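Local atomic coordinates of UPF0678 fatty acid-binding protein-like protein ERS007657_00996 (Mycobacterium tuberculosis, PDB entry 6R3W), a protein that binds one heme b in a beta-barrel and probably detoxifies peroxynitrite by isomerising it to nitrate. Residues L83-E93 against A122-R130. Residues are numbered along the deposited sequence; the frame is centred on the assembly and turned at random.
With HEM (protoporphyrin IX containing Fe), chain B.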
loop_
_atom_site.group_PDB
_atom_site.type_symbol
_atom_site.label_atom_id
_atom_site.label_comp_id
_atom_site.label_asym_id
_atom_site.label_seq_id
_atom_site.Cartn_x
_atom_site.Cartn_y
_atom_site.Cartn_z
ATOM N N LEU A 83 -1.535 7.309 5.035
ATOM C CA LEU A 83 -2.789 6.925 4.336
ATOM C C LEU A 83 -4.025 7.223 5.172
ATOM O O LEU A 83 -4.031 7.046 6.396
ATOM C CB LEU A 83 -2.794 5.440 4.001
ATOM C CG LEU A 83 -1.739 4.955 3.013
ATOM C CD1 LEU A 83 -1.829 3.446 2.886
ATOM C CD2 LEU A 83 -1.880 5.640 1.665
ATOM N N ALA A 84 -5.086 7.590 4.461
ATOM C CA ALA A 84 -6.479 7.604 4.931
ATOM C C ALA A 84 -7.248 6.450 4.300
ATOM O O ALA A 84 -7.025 6.133 3.101
ATOM C CB ALA A 84 -7.114 8.916 4.579
ATOM N N HIS A 85 -8.154 5.882 5.066
ATOM C CA HIS A 85 -9.064 4.791 4.658
ATOM C C HIS A 85 -10.499 5.212 4.888
ATOM O O HIS A 85 -10.843 5.793 5.938
ATOM C CB HIS A 85 -8.783 3.520 5.467
ATOM C CG HIS A 85 -7.396 3.003 5.320
ATOM N ND1 HIS A 85 -7.079 2.047 4.386
ATOM C CD2 HIS A 85 -6.270 3.272 6.004
ATOM C CE1 HIS A 85 -5.784 1.804 4.453
ATOM N NE2 HIS A 85 -5.270 2.545 5.425
ATOM N N PRO A 86 -11.411 4.839 3.974
ATOM C CA PRO A 86 -12.802 5.257 4.081
ATOM C C PRO A 86 -13.567 4.504 5.173
ATOM O O PRO A 86 -14.693 4.883 5.462
ATOM C CB PRO A 86 -13.370 4.928 2.687
ATOM C CG PRO A 86 -12.523 3.760 2.226
ATOM C CD PRO A 86 -11.133 4.100 2.726
ATOM N N SER A 87 -12.914 3.497 5.759
ATOM C CA SER A 87 -13.395 2.701 6.913
ATOM C C SER A 87 -13.210 3.471 8.233
ATOM O O SER A 87 -13.474 2.886 9.298
ATOM C CB SER A 87 -12.660 1.400 6.948
ATOM O OG SER A 87 -11.272 1.659 6.925
ATOM N N GLY A 88 -12.674 4.695 8.196
ATOM C CA GLY A 88 -12.485 5.469 9.440
ATOM C C GLY A 88 -11.156 5.196 10.121
ATOM O O GLY A 88 -11.078 5.361 11.371
ATOM N N ILE A 89 -10.133 4.901 9.334
ATOM C CA ILE A 89 -8.823 4.502 9.872
ATOM C C ILE A 89 -7.757 5.324 9.161
ATOM O O ILE A 89 -7.824 5.485 7.916
ATOM C CB ILE A 89 -8.618 2.984 9.699
ATOM C CG1 ILE A 89 -9.696 2.215 10.474
ATOM C CG2 ILE A 89 -7.226 2.606 10.146
ATOM C CD1 ILE A 89 -9.643 0.736 10.315
ATOM N N THR A 90 -6.772 5.807 9.908
ATOM C CA THR A 90 -5.540 6.370 9.336
ATOM C C THR A 90 -4.371 5.446 9.642
ATOM O O THR A 90 -4.418 4.681 10.638
ATOM C CB THR A 90 -5.257 7.771 9.875
ATOM O OG1 THR A 90 -5.119 7.649 11.304
ATOM C CG2 THR A 90 -6.334 8.764 9.497
ATOM N N GLU A 91 -3.327 5.544 8.843
ATOM C CA GLU A 91 -2.181 4.598 8.869
ATOM C C GLU A 91 -0.919 5.412 8.554
ATOM O O GLU A 91 -0.894 6.108 7.527
ATOM C CB GLU A 91 -2.470 3.444 7.849
ATOM C CG GLU A 91 -1.325 2.503 7.547
ATOM C CD GLU A 91 -1.643 1.486 6.482
ATOM O OE1 GLU A 91 -2.712 1.600 5.813
ATOM O OE2 GLU A 91 -0.760 0.614 6.210
ATOM N N ILE A 92 0.138 5.249 9.349
ATOM C CA ILE A 92 1.506 5.628 8.957
ATOM C C ILE A 92 2.376 4.398 9.063
ATOM O O ILE A 92 2.504 3.834 10.173
ATOM C CB ILE A 92 2.060 6.781 9.783
ATOM C CG1 ILE A 92 1.146 8.002 9.722
ATOM C CG2 ILE A 92 3.470 7.093 9.303
ATOM C CD1 ILE A 92 1.631 9.186 10.555
ATOM N N GLU A 93 2.903 3.938 7.932
ATOM C CA GLU A 93 3.865 2.832 7.952
ATOM C C GLU A 93 5.240 3.391 7.665
ATOM O O GLU A 93 5.373 4.308 6.829
ATOM C CB GLU A 93 3.532 1.794 6.899
ATOM C CG GLU A 93 2.199 1.128 7.096
ATOM C CD GLU A 93 2.110 -0.270 6.526
ATOM O OE1 GLU A 93 3.193 -0.911 6.338
ATOM O OE2 GLU A 93 0.959 -0.775 6.454
ATOM N N ALA A 122 -14.827 2.977 13.975
ATOM C CA ALA A 122 -13.963 2.081 13.174
ATOM C C ALA A 122 -13.812 0.718 13.864
ATOM O O ALA A 122 -13.882 0.619 15.127
ATOM C CB ALA A 122 -12.626 2.723 12.951
ATOM N N LYS A 123 -13.525 -0.305 13.083
ATOM C CA LYS A 123 -13.046 -1.600 13.609
ATOM C C LYS A 123 -11.668 -1.418 14.248
ATOM O O LYS A 123 -10.898 -0.548 13.824
ATOM C CB LYS A 123 -12.979 -2.627 12.489
ATOM C CG LYS A 123 -14.282 -2.871 11.758
ATOM C CD LYS A 123 -15.241 -3.717 12.524
ATOM C CE LYS A 123 -16.452 -4.122 11.702
ATOM N NZ LYS A 123 -16.082 -4.992 10.561
ATOM N N GLU A 124 -11.321 -2.310 15.156
ATOM C CA GLU A 124 -10.072 -2.186 15.950
ATOM C C GLU A 124 -8.913 -2.847 15.192
ATOM O O GLU A 124 -8.597 -4.015 15.420
ATOM C CB GLU A 124 -10.226 -2.780 17.343
ATOM C CG GLU A 124 -11.308 -2.130 18.161
ATOM C CD GLU A 124 -12.618 -2.864 18.150
ATOM O OE1 GLU A 124 -12.797 -3.738 17.254
ATOM O OE2 GLU A 124 -13.492 -2.498 18.936
ATOM N N VAL A 125 -8.209 -2.053 14.426
ATOM C CA VAL A 125 -6.935 -2.412 13.759
ATOM C C VAL A 125 -5.793 -1.841 14.591
ATOM O O VAL A 125 -5.847 -0.639 14.938
ATOM C CB VAL A 125 -6.916 -1.867 12.333
ATOM C CG1 VAL A 125 -5.607 -2.197 11.659
ATOM C CG2 VAL A 125 -8.094 -2.383 11.522
ATOM N N THR A 126 -4.797 -2.656 14.902
ATOM C CA THR A 126 -3.672 -2.197 15.725
ATOM C C THR A 126 -2.325 -2.285 15.023
ATOM O O THR A 126 -1.409 -1.638 15.499
ATOM C CB THR A 126 -3.633 -2.903 17.080
ATOM O OG1 THR A 126 -3.395 -4.297 16.904
ATOM C CG2 THR A 126 -4.893 -2.672 17.880
ATOM N N ALA A 127 -2.173 -3.098 13.978
ATOM C CA ALA A 127 -0.910 -3.064 13.204
ATOM C C ALA A 127 -1.163 -3.436 11.755
ATOM O O ALA A 127 -2.018 -4.298 11.482
ATOM C CB ALA A 127 0.152 -3.953 13.815
ATOM N N LEU A 128 -0.355 -2.855 10.874
ATOM C CA LEU A 128 -0.326 -3.182 9.437
ATOM C C LEU A 128 1.116 -3.241 8.970
ATOM O O LEU A 128 1.893 -2.327 9.312
ATOM C CB LEU A 128 -1.100 -2.122 8.653
ATOM C CG LEU A 128 -2.591 -2.064 8.954
ATOM C CD1 LEU A 128 -3.192 -0.741 8.505
ATOM C CD2 LEU A 128 -3.327 -3.236 8.341
ATOM N N ASP A 129 1.443 -4.294 8.237
ATOM C CA ASP A 129 2.752 -4.462 7.589
ATOM C C ASP A 129 2.523 -4.600 6.089
ATOM O O ASP A 129 1.590 -5.319 5.686
ATOM C CB ASP A 129 3.475 -5.728 8.058
ATOM C CG ASP A 129 4.006 -5.753 9.486
ATOM O OD1 ASP A 129 3.609 -4.908 10.306
ATOM O OD2 ASP A 129 4.778 -6.697 9.778
ATOM N N ARG A 130 3.343 -3.941 5.298
ATOM C CA ARG A 130 3.309 -4.045 3.822
ATOM C C ARG A 130 4.686 -4.446 3.287
ATOM O O ARG A 130 5.699 -3.839 3.674
ATOM C CB ARG A 130 2.857 -2.719 3.221
ATOM C CG ARG A 130 1.390 -2.392 3.475
ATOM C CD ARG A 130 1.058 -0.993 3.012
ATOM N NE ARG A 130 -0.241 -0.551 3.483
ATOM C CZ ARG A 130 -1.284 -0.269 2.719
ATOM N NH1 ARG A 130 -1.235 -0.414 1.398
ATOM N NH2 ARG A 130 -2.398 0.133 3.278
HETATM C CHA HEM B . -12.594 -7.106 6.285
HETATM C CHB HEM B . -11.561 -6.294 1.664
HETATM C CHC HEM B . -7.803 -3.475 2.956
HETATM C CHD HEM B . -9.170 -3.916 7.601
HETATM C C1A HEM B . -12.627 -7.115 4.913
HETATM C C2A HEM B . -13.645 -7.763 4.134
HETATM C C3A HEM B . -13.350 -7.521 2.839
HETATM C C4A HEM B . -12.158 -6.750 2.809
HETATM C CMA HEM B . -14.153 -7.946 1.641
HETATM C CAA HEM B . -14.819 -8.546 4.672
HETATM C CBA HEM B . -16.124 -7.788 4.458
HETATM C CGA HEM B . -16.103 -6.497 5.204
HETATM O O1A HEM B . -16.252 -5.426 4.580
HETATM O O2A HEM B . -15.985 -6.496 6.446
HETATM C C1B HEM B . -10.404 -5.494 1.621
HETATM C C2B HEM B . -9.805 -5.036 0.408
HETATM C C3B HEM B . -8.708 -4.267 0.758
HETATM C C4B HEM B . -8.707 -4.223 2.227
HETATM C CMB HEM B . -10.287 -5.339 -0.992
HETATM C CAB HEM B . -7.690 -3.608 -0.089
HETATM C CBB HEM B . -7.331 -4.103 -1.257
HETATM C C1C HEM B . -7.878 -3.314 4.342
HETATM C C2C HEM B . -7.030 -2.489 5.113
HETATM C C3C HEM B . -7.465 -2.563 6.410
HETATM C C4C HEM B . -8.531 -3.530 6.448
HETATM C CMC HEM B . -5.888 -1.701 4.560
HETATM C CAC HEM B . -7.015 -1.794 7.592
HETATM C CBC HEM B . -6.775 -0.479 7.534
HETATM C C1D HEM B . -10.176 -4.874 7.619
HETATM C C2D HEM B . -10.848 -5.304 8.854
HETATM C C3D HEM B . -11.794 -6.171 8.492
HETATM C C4D HEM B . -11.706 -6.310 7.023
HETATM C CMD HEM B . -10.576 -4.794 10.243
HETATM C CAD HEM B . -12.975 -6.541 9.345
HETATM C CBD HEM B . -12.751 -7.815 10.020
HETATM C CGD HEM B . -13.941 -8.132 10.930
HETATM O O1D HEM B . -15.086 -7.568 10.940
HETATM O O2D HEM B . -13.740 -8.971 11.694
HETATM N NA HEM B . -11.738 -6.479 4.061
HETATM N NB HEM B . -9.726 -4.984 2.668
HETATM N NC HEM B . -8.756 -3.968 5.164
HETATM N ND HEM B . -10.733 -5.496 6.530
HETATM FE FE HEM B . -10.211 -5.309 4.651
HETATM O O HOH W 1 -13.610 0.253 10.242
HETATM O O HOH W 2 -11.531 -3.620 4.499
#
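Arg130 and Glu91 form a salt bridge between the hairpin 83-93 and the segment 122-130. Arg130 NH2 donates to Glu91 OE1 over 2.9 Å, using the syn lone pair of that oxygen, with a bent N-H...O angle of 143°. The carboxylate and guanidinium planes are 40° apart, so the two groups do not lie flat together. Glu91 CG is anti to the backbone N (chi1 170°), and the extended chain carries its carboxylate inward to Arg130. Glu93 completes a salt-bridge network around the same arginine, though the places of Glu91 OE2 and Glu93 OE2 are less sure. Glu67, on strand 63-73, pairs with Arg130 NH1.

His85 NE2 donates to the same Glu91 OE1 at 2.8 Å, nearly along the C-O axis. His85 ND1 is hydrogen-bonded to His65 NE2. The heme vinyl carbon CBC lies over the centre of one face of the His85 ring, while Arg130 NH2 lies at its edge.

Leu83 CD1 sits over one face of the Arg130 guanidinium, 3.4 Å from Arg130 NH2. Leu128 CD1 rests on the Glu91 carboxylate, 3.4 Å from Glu91 CD, and also faces the heme vinyl. Nearer the barrel mouth, Ile89 CD1 meets Val125 CG2 at 3.7 Å, the two side chains crossing at about a right angle. Ala122 CB packs against Ile89 CG1 and lies 3.4 Å from Gly88 O, beside the G1 beta bulge of Gly88 and Ile89.

At the mouth a water bridges Ser87 O and Lys123 N. Lys123 NZ reaches a heme propionate, donating to HEM O1D at 2.8 Å.

In the ten-stranded antiparallel nitrobindin barrel, strand 103-118 separates strands 89-100 and 125-135, whose side chains meet inside. Arg130 probably offsets the negative charges of buried Glu91 and Glu93. Sharing Glu91 OE1 with Arg130 probably fixes the rotation of the His85 ring beside the heme.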